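Local coordinates for dipicolinate synthase subunit B (PDB 3LQK), which probably serves as the flavoprotein-family subunit of dipicolinate synthase, the oxidoreductase that makes the dipicolinic acid of bacterial spores, at residues G13-S17 and P94-S99; L25-E29 and K62-T67; T43-Q47 and P70-S74; K124-I130 and N151-F157. One frame throughout, in Å; residues are numbered along the deposited sequence.

Interaction 1: residues G13-S17 and P94-S99; sequences GLTGS and PMTGNS. With PO4 (phosphate ion), chain B.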
loop_
_atom_site.group_PDB
_atom_site.type_symbol
_atom_site.label_atom_id
_atom_site.label_comp_id
_atom_site.label_asym_id
_atom_site.label_seq_id
_atom_site.Cartn_x
_atom_site.Cartn_y
_atom_site.Cartn_z
ATOM N N GLY A 13 12.781 -24.438 -1.322
ATOM C CA GLY A 13 13.549 -23.474 -0.558
ATOM C C GLY A 13 13.193 -23.381 0.899
ATOM O O GLY A 13 12.025 -23.401 1.300
ATOM N N LEU A 14 14.240 -23.266 1.693
ATOM C CA LEU A 14 14.185 -23.221 3.145
ATOM C C LEU A 14 14.657 -21.874 3.590
ATOM O O LEU A 14 15.745 -21.377 3.175
ATOM C CB LEU A 14 15.091 -24.303 3.689
ATOM C CG LEU A 14 14.829 -25.697 3.073
ATOM C CD1 LEU A 14 16.040 -26.647 3.216
ATOM C CD2 LEU A 14 13.641 -26.304 3.771
ATOM N N THR A 15 13.863 -21.240 4.427
ATOM C CA THR A 15 14.336 -19.985 5.013
ATOM C C THR A 15 14.421 -20.058 6.552
ATOM O O THR A 15 13.738 -20.852 7.164
ATOM C CB THR A 15 13.421 -18.786 4.593
ATOM O OG1 THR A 15 12.133 -18.901 5.220
ATOM C CG2 THR A 15 13.261 -18.688 3.070
ATOM N N GLY A 16 15.168 -19.146 7.162
ATOM C CA GLY A 16 15.144 -18.987 8.626
ATOM C C GLY A 16 16.191 -19.877 9.281
ATOM O O GLY A 16 17.066 -20.364 8.588
ATOM N N SER A 17 16.080 -20.130 10.595
ATOM C CA SER A 17 17.073 -20.984 11.325
ATOM C C SER A 17 17.110 -22.471 10.860
ATOM O O SER A 17 16.052 -23.129 10.695
ATOM C CB SER A 17 16.830 -20.939 12.837
ATOM O OG SER A 17 17.662 -21.888 13.512
ATOM N N PRO A 94 10.023 -23.585 5.569
ATOM C CA PRO A 94 9.206 -22.528 6.152
ATOM C C PRO A 94 9.531 -21.218 5.499
ATOM O O PRO A 94 10.700 -21.027 4.999
ATOM C CB PRO A 94 9.623 -22.529 7.657
ATOM C CG PRO A 94 10.955 -23.090 7.674
ATOM C CD PRO A 94 11.062 -24.052 6.521
HETATM N N MSE A 95 8.513 -20.343 5.415
HETATM C CA MSE A 95 8.775 -18.947 4.984
HETATM C C MSE A 95 8.652 -18.024 6.175
HETATM O O MSE A 95 7.541 -17.803 6.700
HETATM C CB MSE A 95 7.863 -18.501 3.839
HETATM C CG MSE A 95 8.232 -17.105 3.252
HETATM SE SE MSE A 95 7.074 -16.639 1.756
HETATM C CE MSE A 95 5.501 -16.457 2.652
ATOM N N THR A 96 9.796 -17.468 6.582
ATOM C CA THR A 96 9.868 -16.633 7.762
ATOM C C THR A 96 9.219 -15.254 7.505
ATOM O O THR A 96 8.908 -14.901 6.396
ATOM C CB THR A 96 11.323 -16.344 8.185
ATOM O OG1 THR A 96 12.005 -15.641 7.100
ATOM C CG2 THR A 96 12.044 -17.594 8.578
ATOM N N GLY A 97 9.051 -14.474 8.561
ATOM C CA GLY A 97 8.499 -13.156 8.441
ATOM C C GLY A 97 9.359 -12.262 7.583
ATOM O O GLY A 97 8.852 -11.532 6.753
ATOM N N ASN A 98 10.680 -12.347 7.771
ATOM C CA ASN A 98 11.606 -11.558 6.973
ATOM C C ASN A 98 11.506 -11.927 5.503
ATOM O O ASN A 98 11.362 -11.064 4.665
ATOM C CB ASN A 98 13.039 -11.829 7.439
ATOM C CG ASN A 98 14.017 -10.926 6.761
ATOM O OD1 ASN A 98 13.889 -9.673 6.804
ATOM N ND2 ASN A 98 14.950 -11.528 6.059
ATOM N N SER A 99 11.543 -13.223 5.176
ATOM C CA SER A 99 11.380 -13.670 3.794
ATOM C C SER A 99 10.026 -13.298 3.198
ATOM O O SER A 99 9.929 -12.964 2.029
ATOM C CB SER A 99 11.654 -15.171 3.672
ATOM O OG SER A 99 13.088 -15.412 3.722
HETATM P P PO4 B . 15.527 -15.127 6.726
HETATM O O1 PO4 B . 15.048 -15.249 8.167
HETATM O O2 PO4 B . 16.827 -14.344 6.633
HETATM O O3 PO4 B . 15.812 -16.483 6.096
HETATM O O4 PO4 B . 14.490 -14.401 5.910
#
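Thr15 and Gly16 run beside Met95 and Thr96 just past strand 9-13 and at the end of strand 89-95, the CA atoms of Thr15 and Met95 5.7 Å apart. One backbone bond ties them, Thr15 N to Pro94 O at 3.2 Å, with an N-H...O angle of 144°. Pro94 follows a cis peptide bond, and Thr15 grips its carbonyl oxygen twice: besides the amide, Thr15 OG1 donates to Pro94 O at 2.6 Å, tilted 33° from the carbonyl plane. That hydroxyl also accepts from Thr96 N at 3.1 Å, linking the carbonyl and amide that flank Met95. A chi1 of 69° sets Thr15 OG1 between the backbone N and carbonyl carbon and leaves CG2 against Ser99 OG. Thr96 CG2 lies only 3.4 Å from Gly16 CA, and a side chain at Gly16 would run into that methyl. Thr96 OG1 caps helix 97-104 by a nearly straight bond from Ser99 N. A phosphate ion, probably from the crystallisation liquor, is held from both segments: Gly16 N gives a 2.9 Å bond to O3, while O4 receives Asn98 ND2 at 2.9 Å and Ser99 OG at 2.8 Å. Asn98 OD1 is held by Thr108 N of a second subunit. An anion at a helix N-terminus beside a loop after a parallel strand is typical of Rossmann-like folds and may mark the flavin phosphate site of this family.

Interaction 2: residues L25-E29 and K62-T67; sequences LPQME and KIKQIT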
loop_
_atom_site.group_PDB
_atom_site.type_symbol
_atom_site.label_atom_id
_atom_site.label_comp_id
_atom_site.label_asym_id
_atom_site.label_seq_id
_atom_site.Cartn_x
_atom_site.Cartn_y
_atom_site.Cartn_z
ATOM N N LEU A 25 11.566 -31.202 6.208
ATOM C CA LEU A 25 12.363 -32.230 5.461
ATOM C C LEU A 25 11.579 -33.522 5.193
ATOM O O LEU A 25 11.715 -34.111 4.135
ATOM C CB LEU A 25 13.687 -32.554 6.175
ATOM C CG LEU A 25 14.685 -31.360 6.108
ATOM C CD1 LEU A 25 15.969 -31.643 6.888
ATOM C CD2 LEU A 25 14.972 -30.982 4.664
ATOM N N PRO A 26 10.731 -33.949 6.148
ATOM C CA PRO A 26 9.877 -35.104 5.856
ATOM C C PRO A 26 8.942 -34.839 4.660
ATOM O O PRO A 26 8.561 -35.800 3.931
ATOM C CB PRO A 26 9.089 -35.303 7.156
ATOM C CG PRO A 26 9.982 -34.691 8.237
ATOM C CD PRO A 26 10.634 -33.528 7.550
ATOM N N GLN A 27 8.570 -33.572 4.447
ATOM C CA GLN A 27 7.710 -33.258 3.285
ATOM C C GLN A 27 8.526 -33.244 1.999
ATOM O O GLN A 27 8.036 -33.680 0.933
ATOM C CB GLN A 27 6.988 -31.936 3.473
ATOM C CG GLN A 27 6.090 -31.897 4.679
ATOM C CD GLN A 27 5.174 -33.098 4.741
ATOM O OE1 GLN A 27 4.587 -33.529 3.728
ATOM N NE2 GLN A 27 5.062 -33.667 5.919
HETATM N N MSE A 28 9.780 -32.786 2.099
HETATM C CA MSE A 28 10.685 -32.894 0.945
HETATM C C MSE A 28 10.843 -34.374 0.527
HETATM O O MSE A 28 10.843 -34.727 -0.655
HETATM C CB MSE A 28 12.046 -32.279 1.288
HETATM C CG MSE A 28 12.959 -32.193 0.115
HETATM SE SE MSE A 28 14.779 -31.631 0.510
HETATM C CE MSE A 28 14.401 -29.804 1.089
ATOM N N GLU A 29 10.992 -35.228 1.526
ATOM C CA GLU A 29 11.131 -36.642 1.304
ATOM C C GLU A 29 9.864 -37.259 0.653
ATOM O O GLU A 29 9.981 -38.022 -0.317
ATOM C CB GLU A 29 11.529 -37.341 2.621
ATOM C CG GLU A 29 11.261 -38.881 2.583
ATOM C CD GLU A 29 12.228 -39.657 1.695
ATOM O OE1 GLU A 29 13.273 -39.068 1.328
ATOM O OE2 GLU A 29 11.954 -40.887 1.401
ATOM N N LYS A 62 21.093 -34.273 5.961
ATOM C CA LYS A 62 19.725 -34.774 5.769
ATOM C C LYS A 62 19.143 -34.443 4.395
ATOM O O LYS A 62 18.624 -35.314 3.713
ATOM C CB LYS A 62 18.796 -34.260 6.865
ATOM C CG LYS A 62 19.206 -34.711 8.304
ATOM C CD LYS A 62 18.034 -34.801 9.296
ATOM C CE LYS A 62 18.485 -35.515 10.588
ATOM N NZ LYS A 62 17.604 -35.168 11.740
ATOM N N ILE A 63 19.325 -33.212 3.931
ATOM C CA ILE A 63 18.921 -32.861 2.549
ATOM C C ILE A 63 19.600 -33.783 1.542
ATOM O O ILE A 63 18.951 -34.327 0.632
ATOM C CB ILE A 63 19.214 -31.369 2.252
ATOM C CG1 ILE A 63 18.330 -30.494 3.147
ATOM C CG2 ILE A 63 18.971 -31.032 0.805
ATOM C CD1 ILE A 63 18.703 -29.054 3.117
ATOM N N LYS A 64 20.901 -34.001 1.744
ATOM C CA LYS A 64 21.704 -34.819 0.808
ATOM C C LYS A 64 21.298 -36.292 0.788
ATOM O O LYS A 64 21.488 -36.944 -0.211
ATOM C CB LYS A 64 23.201 -34.662 1.049
ATOM C CG LYS A 64 23.721 -33.301 0.466
ATOM C CD LYS A 64 25.233 -33.131 0.794
ATOM C CE LYS A 64 26.010 -32.158 -0.185
ATOM N NZ LYS A 64 27.329 -32.818 -0.697
ATOM N N GLN A 65 20.676 -36.760 1.864
ATOM C CA GLN A 65 20.104 -38.104 1.957
ATOM C C GLN A 65 18.738 -38.193 1.271
ATOM O O GLN A 65 18.328 -39.276 0.946
ATOM C CB GLN A 65 19.866 -38.537 3.428
ATOM C CG GLN A 65 21.086 -39.029 4.171
ATOM C CD GLN A 65 20.881 -39.119 5.731
ATOM O OE1 GLN A 65 19.800 -38.780 6.325
ATOM N NE2 GLN A 65 21.949 -39.541 6.394
ATOM N N ILE A 66 18.027 -37.077 1.138
ATOM C CA ILE A 66 16.723 -37.045 0.494
ATOM C C ILE A 66 16.833 -36.903 -1.029
ATOM O O ILE A 66 16.119 -37.580 -1.771
ATOM C CB ILE A 66 15.829 -35.925 1.119
ATOM C CG1 ILE A 66 15.475 -36.313 2.572
ATOM C CG2 ILE A 66 14.564 -35.733 0.303
ATOM C CD1 ILE A 66 14.996 -35.141 3.475
ATOM N N THR A 67 17.719 -36.022 -1.492
ATOM C CA THR A 67 17.834 -35.711 -2.909
ATOM C C THR A 67 19.305 -35.466 -3.313
ATOM O O THR A 67 20.100 -34.908 -2.557
ATOM C CB THR A 67 16.954 -34.487 -3.281
ATOM O OG1 THR A 67 17.166 -34.177 -4.646
ATOM C CG2 THR A 67 17.259 -33.258 -2.411
HETATM O O HOH W 1 14.557 -39.954 -1.032
#
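Ile66 wedges its branched side chain against Leu25, Met28 and Glu29, joining two helices that lie side by side in the helical layer of this alpha/beta, Rossmann-like fold. The axes of segments 25-29 and 62-66 approach to 10.0 Å and run almost parallel, at 14°. From CB, Ile66 forks: with chi1 at -68°, CG2 stands anti to the backbone N and rests 3.7 Å from Glu29 CA, with Met28 CG nearby. The other branch carries CG1 alongside the Glu29 carboxylate, 3.7 Å from Glu29 OE1, and ends with CD1 at 3.5 Å from Leu25 O, close to Leu25 CB as well. Replacing this side chain by an alanine would probably open a gap between the helices and cost Leu25, Met28 and Glu29 their shared apolar neighbour. Leu25 crosses Lys62 and Ile63 at about a right angle, setting CD2 3.7 Å from Ile63 CG1 while CD1 meets Lys62 CB. Deeper in the layer, Met28 SE, a selenomethionine atom, lies 4.2 Å from Ile63 CG2 and also near Thr67 CG2. Met28 and Ile63 rest on Val38 and Pro40 of strand 37-41, and the Thr67 hydroxyl bonds to Val38 O. At the rim one water bridges the helices, donating to Glu29 OE1 at 2.8 Å and to Ile66 O at 2.9 Å.

Interaction 3: residues T43-Q47 and P70-S74; sequences THTVQ and PIVDS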
loop_
_atom_site.group_PDB
_atom_site.type_symbol
_atom_site.label_atom_id
_atom_site.label_comp_id
_atom_site.label_asym_id
_atom_site.label_seq_id
_atom_site.Cartn_x
_atom_site.Cartn_y
_atom_site.Cartn_z
ATOM N N THR A 43 19.485 -20.087 1.807
ATOM C CA THR A 43 19.544 -18.622 1.782
ATOM C C THR A 43 20.984 -18.169 1.828
ATOM O O THR A 43 21.282 -17.019 1.507
ATOM C CB THR A 43 18.775 -17.955 2.927
ATOM O OG1 THR A 43 19.217 -18.524 4.164
ATOM C CG2 THR A 43 17.230 -18.134 2.766
ATOM N N HIS A 44 21.878 -19.068 2.206
ATOM C CA HIS A 44 23.296 -18.720 2.202
ATOM C C HIS A 44 24.105 -19.883 1.725
ATOM O O HIS A 44 23.611 -21.021 1.725
ATOM C CB HIS A 44 23.744 -18.388 3.616
ATOM C CG HIS A 44 23.111 -17.158 4.152
ATOM N ND1 HIS A 44 23.518 -15.893 3.773
ATOM C CD2 HIS A 44 22.087 -16.984 5.033
ATOM C CE1 HIS A 44 22.762 -14.993 4.387
ATOM N NE2 HIS A 44 21.887 -15.627 5.158
ATOM N N THR A 45 25.369 -19.580 1.390
ATOM C CA THR A 45 26.351 -20.549 0.965
ATOM C C THR A 45 26.475 -21.602 2.028
ATOM O O THR A 45 26.501 -21.303 3.197
ATOM C CB THR A 45 27.752 -19.914 0.740
ATOM O OG1 THR A 45 27.670 -18.960 -0.331
ATOM C CG2 THR A 45 28.763 -20.972 0.357
ATOM N N VAL A 46 26.562 -22.841 1.580
ATOM C CA VAL A 46 26.555 -24.005 2.438
ATOM C C VAL A 46 27.987 -24.310 2.962
ATOM O O VAL A 46 28.143 -25.040 3.945
ATOM C CB VAL A 46 25.831 -25.190 1.692
ATOM C CG1 VAL A 46 26.423 -26.544 2.001
ATOM C CG2 VAL A 46 24.331 -25.136 1.999
ATOM N N GLN A 47 29.001 -23.700 2.366
ATOM C CA GLN A 47 30.395 -23.853 2.793
ATOM C C GLN A 47 31.201 -22.618 2.551
ATOM O O GLN A 47 31.059 -21.989 1.538
ATOM C CB GLN A 47 31.081 -24.943 1.984
ATOM C CG GLN A 47 30.943 -26.356 2.518
ATOM C CD GLN A 47 31.682 -27.314 1.633
ATOM O OE1 GLN A 47 32.611 -26.908 0.960
ATOM N NE2 GLN A 47 31.268 -28.575 1.608
ATOM N N PRO A 70 21.998 -30.899 -6.718
ATOM C CA PRO A 70 22.814 -29.891 -6.042
ATOM C C PRO A 70 21.976 -28.782 -5.367
ATOM O O PRO A 70 21.009 -28.240 -5.968
ATOM C CB PRO A 70 23.662 -29.308 -7.172
ATOM C CG PRO A 70 23.750 -30.384 -8.156
ATOM C CD PRO A 70 22.425 -31.081 -8.116
ATOM N N ILE A 71 22.350 -28.479 -4.121
ATOM C CA ILE A 71 21.739 -27.440 -3.321
ATOM C C ILE A 71 22.042 -26.074 -3.952
ATOM O O ILE A 71 23.184 -25.751 -4.241
ATOM C CB ILE A 71 22.305 -27.509 -1.901
ATOM C CG1 ILE A 71 21.871 -28.858 -1.285
ATOM C CG2 ILE A 71 21.829 -26.275 -1.041
ATOM C CD1 ILE A 71 22.322 -29.121 0.114
ATOM N N VAL A 72 21.008 -25.302 -4.244
ATOM C CA VAL A 72 21.200 -23.999 -4.840
ATOM C C VAL A 72 21.360 -23.004 -3.694
ATOM O O VAL A 72 20.389 -22.665 -2.995
ATOM C CB VAL A 72 20.033 -23.616 -5.741
ATOM C CG1 VAL A 72 20.263 -22.254 -6.306
ATOM C CG2 VAL A 72 19.818 -24.645 -6.860
ATOM N N ASP A 73 22.590 -22.546 -3.507
ATOM C CA ASP A 73 22.947 -21.699 -2.407
ATOM C C ASP A 73 23.597 -20.378 -2.806
ATOM O O ASP A 73 24.216 -19.755 -1.984
ATOM C CB ASP A 73 23.865 -22.447 -1.465
ATOM C CG ASP A 73 25.207 -22.827 -2.092
ATOM O OD1 ASP A 73 25.388 -22.707 -3.328
ATOM O OD2 ASP A 73 26.080 -23.271 -1.302
ATOM N N SER A 74 23.390 -19.934 -4.052
ATOM C CA SER A 74 23.968 -18.683 -4.548
ATOM C C SER A 74 23.055 -18.137 -5.637
ATOM O O SER A 74 22.282 -18.905 -6.246
ATOM C CB SER A 74 25.352 -18.938 -5.161
ATOM O OG SER A 74 25.225 -19.689 -6.367
#
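Asp73 reaches across to the backbone of Thr45 and Val46 and carries the one direct hydrogen bond between these two loops: Val46 N donates to Asp73 OD2 at 3.0 Å, with an N-H...O angle of 159°. The amide meets the anti side of that oxygen, 19° out of the carboxylate plane. Chi1 of 64° places Asp73 CG between its own backbone N and carbonyl carbon, swinging the carboxylate over to the facing loop. The other oxygen has a charged partner, since Asp73 OD1 forms a salt bridge with Lys77 of helix 75-78, the helix whose N-cap is Ser74.

The van der Waals contacts gather round Asp73. Thr45 CA lies 3.6 Å from Asp73 OD2, and Val46 CB meets that oxygen at the same 3.6 Å. Nearer the backbone, Asp73 CB sits 3.5 Å from His44 O. The apolar part is small: Val46 CG2 touches Ile71 CG2 at 4.1 Å, the two side chains crossing at about a right angle. Both lead into the body of the fold, Val46 against Ile60 and Ile71 against Ile63 of helix 58-66.

The contact therefore joins the loop after strand 37-41 to the connection between helices 58-66 and 75-78, with Val72 bonded through its backbone to Pro40 and Val42. Because one carboxylate serves a backbone amide with one oxygen and a lysine with the other, bonds at both oxygens probably restrict its rotation. The paired lysine would also be expected to favour the charged form of Asp73 at this otherwise rather exposed surface.

Interaction 4: residues K124-I130 and N151-F157; sequences KPVVVGI and NIYFIPF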
loop_
_atom_site.group_PDB
_atom_site.type_symbol
_atom_site.label_atom_id
_atom_site.label_comp_id
_atom_site.label_asym_id
_atom_site.label_seq_id
_atom_site.Cartn_x
_atom_site.Cartn_y
_atom_site.Cartn_z
ATOM N N LYS A 124 4.741 -19.941 -13.643
ATOM C CA LYS A 124 4.599 -21.174 -12.925
ATOM C C LYS A 124 4.385 -20.904 -11.398
ATOM O O LYS A 124 4.734 -19.843 -10.889
ATOM C CB LYS A 124 5.833 -22.039 -13.145
ATOM C CG LYS A 124 6.101 -22.471 -14.602
ATOM C CD LYS A 124 5.064 -23.359 -15.087
ATOM C CE LYS A 124 5.484 -24.057 -16.415
ATOM N NZ LYS A 124 5.080 -23.180 -17.563
ATOM N N PRO A 125 3.792 -21.877 -10.691
ATOM C CA PRO A 125 3.346 -21.638 -9.324
ATOM C C PRO A 125 4.394 -21.628 -8.263
ATOM O O PRO A 125 5.363 -22.430 -8.288
ATOM C CB PRO A 125 2.405 -22.819 -9.054
ATOM C CG PRO A 125 2.877 -23.912 -9.937
ATOM C CD PRO A 125 3.239 -23.137 -11.232
ATOM N N VAL A 126 4.210 -20.745 -7.294
ATOM C CA VAL A 126 5.016 -20.764 -6.082
ATOM C C VAL A 126 4.085 -21.059 -4.938
ATOM O O VAL A 126 3.025 -20.407 -4.830
ATOM C CB VAL A 126 5.691 -19.351 -5.815
ATOM C CG1 VAL A 126 6.467 -19.309 -4.447
ATOM C CG2 VAL A 126 6.633 -19.042 -6.968
ATOM N N VAL A 127 4.490 -21.980 -4.066
ATOM C CA VAL A 127 3.702 -22.430 -2.921
ATOM C C VAL A 127 4.488 -22.098 -1.688
ATOM O O VAL A 127 5.637 -22.493 -1.578
ATOM C CB VAL A 127 3.495 -23.931 -2.985
ATOM C CG1 VAL A 127 2.928 -24.512 -1.647
ATOM C CG2 VAL A 127 2.626 -24.298 -4.214
ATOM N N VAL A 128 3.881 -21.379 -0.749
ATOM C CA VAL A 128 4.558 -20.912 0.448
ATOM C C VAL A 128 3.922 -21.486 1.717
ATOM O O VAL A 128 2.708 -21.628 1.807
ATOM C CB VAL A 128 4.594 -19.325 0.527
ATOM C CG1 VAL A 128 5.321 -18.728 -0.708
ATOM C CG2 VAL A 128 3.288 -18.744 0.611
ATOM N N GLY A 129 4.776 -21.851 2.672
ATOM C CA GLY A 129 4.381 -22.230 4.040
ATOM C C GLY A 129 4.815 -21.214 5.074
ATOM O O GLY A 129 5.980 -21.221 5.526
ATOM N N ILE A 130 3.931 -20.308 5.451
ATOM C CA ILE A 130 4.300 -19.257 6.370
ATOM C C ILE A 130 4.619 -19.778 7.732
ATOM O O ILE A 130 4.124 -20.782 8.146
ATOM C CB ILE A 130 3.248 -18.146 6.626
ATOM C CG1 ILE A 130 1.893 -18.549 6.198
ATOM C CG2 ILE A 130 3.712 -16.799 6.127
ATOM C CD1 ILE A 130 1.279 -19.291 7.188
ATOM N N ASN A 151 -0.411 -16.756 -9.389
ATOM C CA ASN A 151 0.554 -17.829 -9.361
ATOM C C ASN A 151 1.177 -18.098 -8.011
ATOM O O ASN A 151 2.139 -18.855 -7.918
ATOM C CB ASN A 151 1.625 -17.653 -10.445
ATOM C CG ASN A 151 1.035 -17.657 -11.824
ATOM O OD1 ASN A 151 0.220 -18.505 -12.122
ATOM N ND2 ASN A 151 1.389 -16.663 -12.649
ATOM N N ILE A 152 0.632 -17.538 -6.951
ATOM C CA ILE A 152 1.180 -17.738 -5.631
ATOM C C ILE A 152 0.096 -18.426 -4.796
ATOM O O ILE A 152 -1.034 -17.984 -4.764
ATOM C CB ILE A 152 1.621 -16.421 -4.963
ATOM C CG1 ILE A 152 2.720 -15.803 -5.809
ATOM C CG2 ILE A 152 2.153 -16.694 -3.470
ATOM C CD1 ILE A 152 3.381 -14.485 -5.314
ATOM N N TYR A 153 0.466 -19.488 -4.084
ATOM C CA TYR A 153 -0.474 -20.290 -3.310
ATOM C C TYR A 153 0.090 -20.623 -1.944
ATOM O O TYR A 153 1.326 -20.681 -1.793
ATOM C CB TYR A 153 -0.845 -21.600 -4.047
ATOM C CG TYR A 153 -1.305 -21.361 -5.477
ATOM C CD1 TYR A 153 -2.634 -21.111 -5.786
ATOM C CD2 TYR A 153 -0.382 -21.341 -6.514
ATOM C CE1 TYR A 153 -3.027 -20.841 -7.129
ATOM C CE2 TYR A 153 -0.758 -21.049 -7.809
ATOM C CZ TYR A 153 -2.060 -20.860 -8.116
ATOM O OH TYR A 153 -2.339 -20.619 -9.415
ATOM N N PHE A 154 -0.811 -20.784 -0.973
ATOM C CA PHE A 154 -0.447 -20.995 0.430
ATOM C C PHE A 154 -0.801 -22.395 0.951
ATOM O O PHE A 154 -1.914 -22.900 0.706
ATOM C CB PHE A 154 -1.125 -19.927 1.310
ATOM C CG PHE A 154 -0.416 -18.594 1.330
ATOM C CD1 PHE A 154 -0.400 -17.778 0.215
ATOM C CD2 PHE A 154 0.274 -18.168 2.469
ATOM C CE1 PHE A 154 0.254 -16.578 0.220
ATOM C CE2 PHE A 154 0.979 -16.958 2.469
ATOM C CZ PHE A 154 0.941 -16.156 1.363
ATOM N N ILE A 155 0.172 -23.059 1.591
ATOM C CA ILE A 155 -0.078 -24.261 2.322
ATOM C C ILE A 155 -1.039 -23.810 3.445
ATOM O O ILE A 155 -0.837 -22.769 4.063
ATOM C CB ILE A 155 1.174 -24.838 2.956
ATOM C CG1 ILE A 155 2.263 -25.172 1.908
ATOM C CG2 ILE A 155 0.841 -26.074 3.844
ATOM C CD1 ILE A 155 3.636 -25.539 2.559
ATOM N N PRO A 156 -2.105 -24.562 3.671
ATOM C CA PRO A 156 -3.089 -24.136 4.630
ATOM C C PRO A 156 -2.448 -23.817 5.952
ATOM O O PRO A 156 -1.483 -24.503 6.377
ATOM C CB PRO A 156 -4.002 -25.384 4.752
ATOM C CG PRO A 156 -4.018 -25.902 3.416
ATOM C CD PRO A 156 -2.604 -25.687 2.860
ATOM N N PHE A 157 -2.962 -22.800 6.614
ATOM C CA PHE A 157 -2.318 -22.272 7.820
ATOM C C PHE A 157 -3.362 -21.809 8.907
ATOM O O PHE A 157 -4.585 -21.715 8.663
ATOM C CB PHE A 157 -1.381 -21.130 7.428
ATOM C CG PHE A 157 -2.104 -19.940 6.759
ATOM C CD1 PHE A 157 -2.719 -18.955 7.516
ATOM C CD2 PHE A 157 -2.156 -19.829 5.392
ATOM C CE1 PHE A 157 -3.383 -17.892 6.907
ATOM C CE2 PHE A 157 -2.788 -18.736 4.802
ATOM C CZ PHE A 157 -3.410 -17.795 5.559
HETATM O O HOH W 2 1.313 -21.026 4.210
#
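Val126, Val127 and Val128 pair in parallel register with Ile152, Tyr153 and Phe154, the strand segments turned 34° to each other. Four backbone bonds of 2.8 to 2.9 Å lace them: Val126 N to Asn151 O, Tyr153 N to Val126 O, Val128 N to Tyr153 O and Ile155 N to Val128 O. On the face bearing Val126, Ile152 and Phe154, the Val128 methyl CG2 sits 3.4 Å from the centroid of the Phe154 ring, a CH-pi contact 8° off the ring normal. Chi1 of -81° puts the Phe154 ring beside its own backbone N and brings a face under that methyl, while Ile130 CG1 comes to the ring edge, 4.1 Å from Phe154 CD2. A serine in place of Phe154 would probably leave Val128 CG2 without its aromatic floor and open a gap toward Leu146 and Met147 of helix 140-147. On the face of Val127 and Tyr153, Val127 CG1 meets Ile155 CG1 at 3.7 Å, and Tyr153 CE2 meets Pro125 CB at 3.8 Å. That tyrosine ring also receives a cation-pi contact from Lys150 of a third subunit. The strands belong to a beta-alpha-beta unit whose crossover is helix 140-147. Where they part beyond Ile155, one water donates to Val128 O and Ile155 O and accepts from Ile130 N, so buried backbone polar groups remain satisfied within an apolar core.

Interaction 1 is the hub, and the bound phosphate lies there. Leu14 CD1 packs 3.6 Å from Ile63 CD1, joining it to interaction 2, whose centre is about 17 Å away. Toward interaction 3 the link is Thr15 CG2 against Thr43 CG2 at 4.0 Å, and the His44 side chain lies about 5 Å from that same phosphate. Met95 N probably bonds to Gly129 O (2.7 Å), placing interactions 1 and 4 on neighbouring strands of one sheet. Interactions 2 and 3 alternate along the chain and meet at Ile63 CG2 and Ile71 CD1. Interaction 4 touches neither; its centre is about 20 Å from that of interaction 2, across the chain's centre.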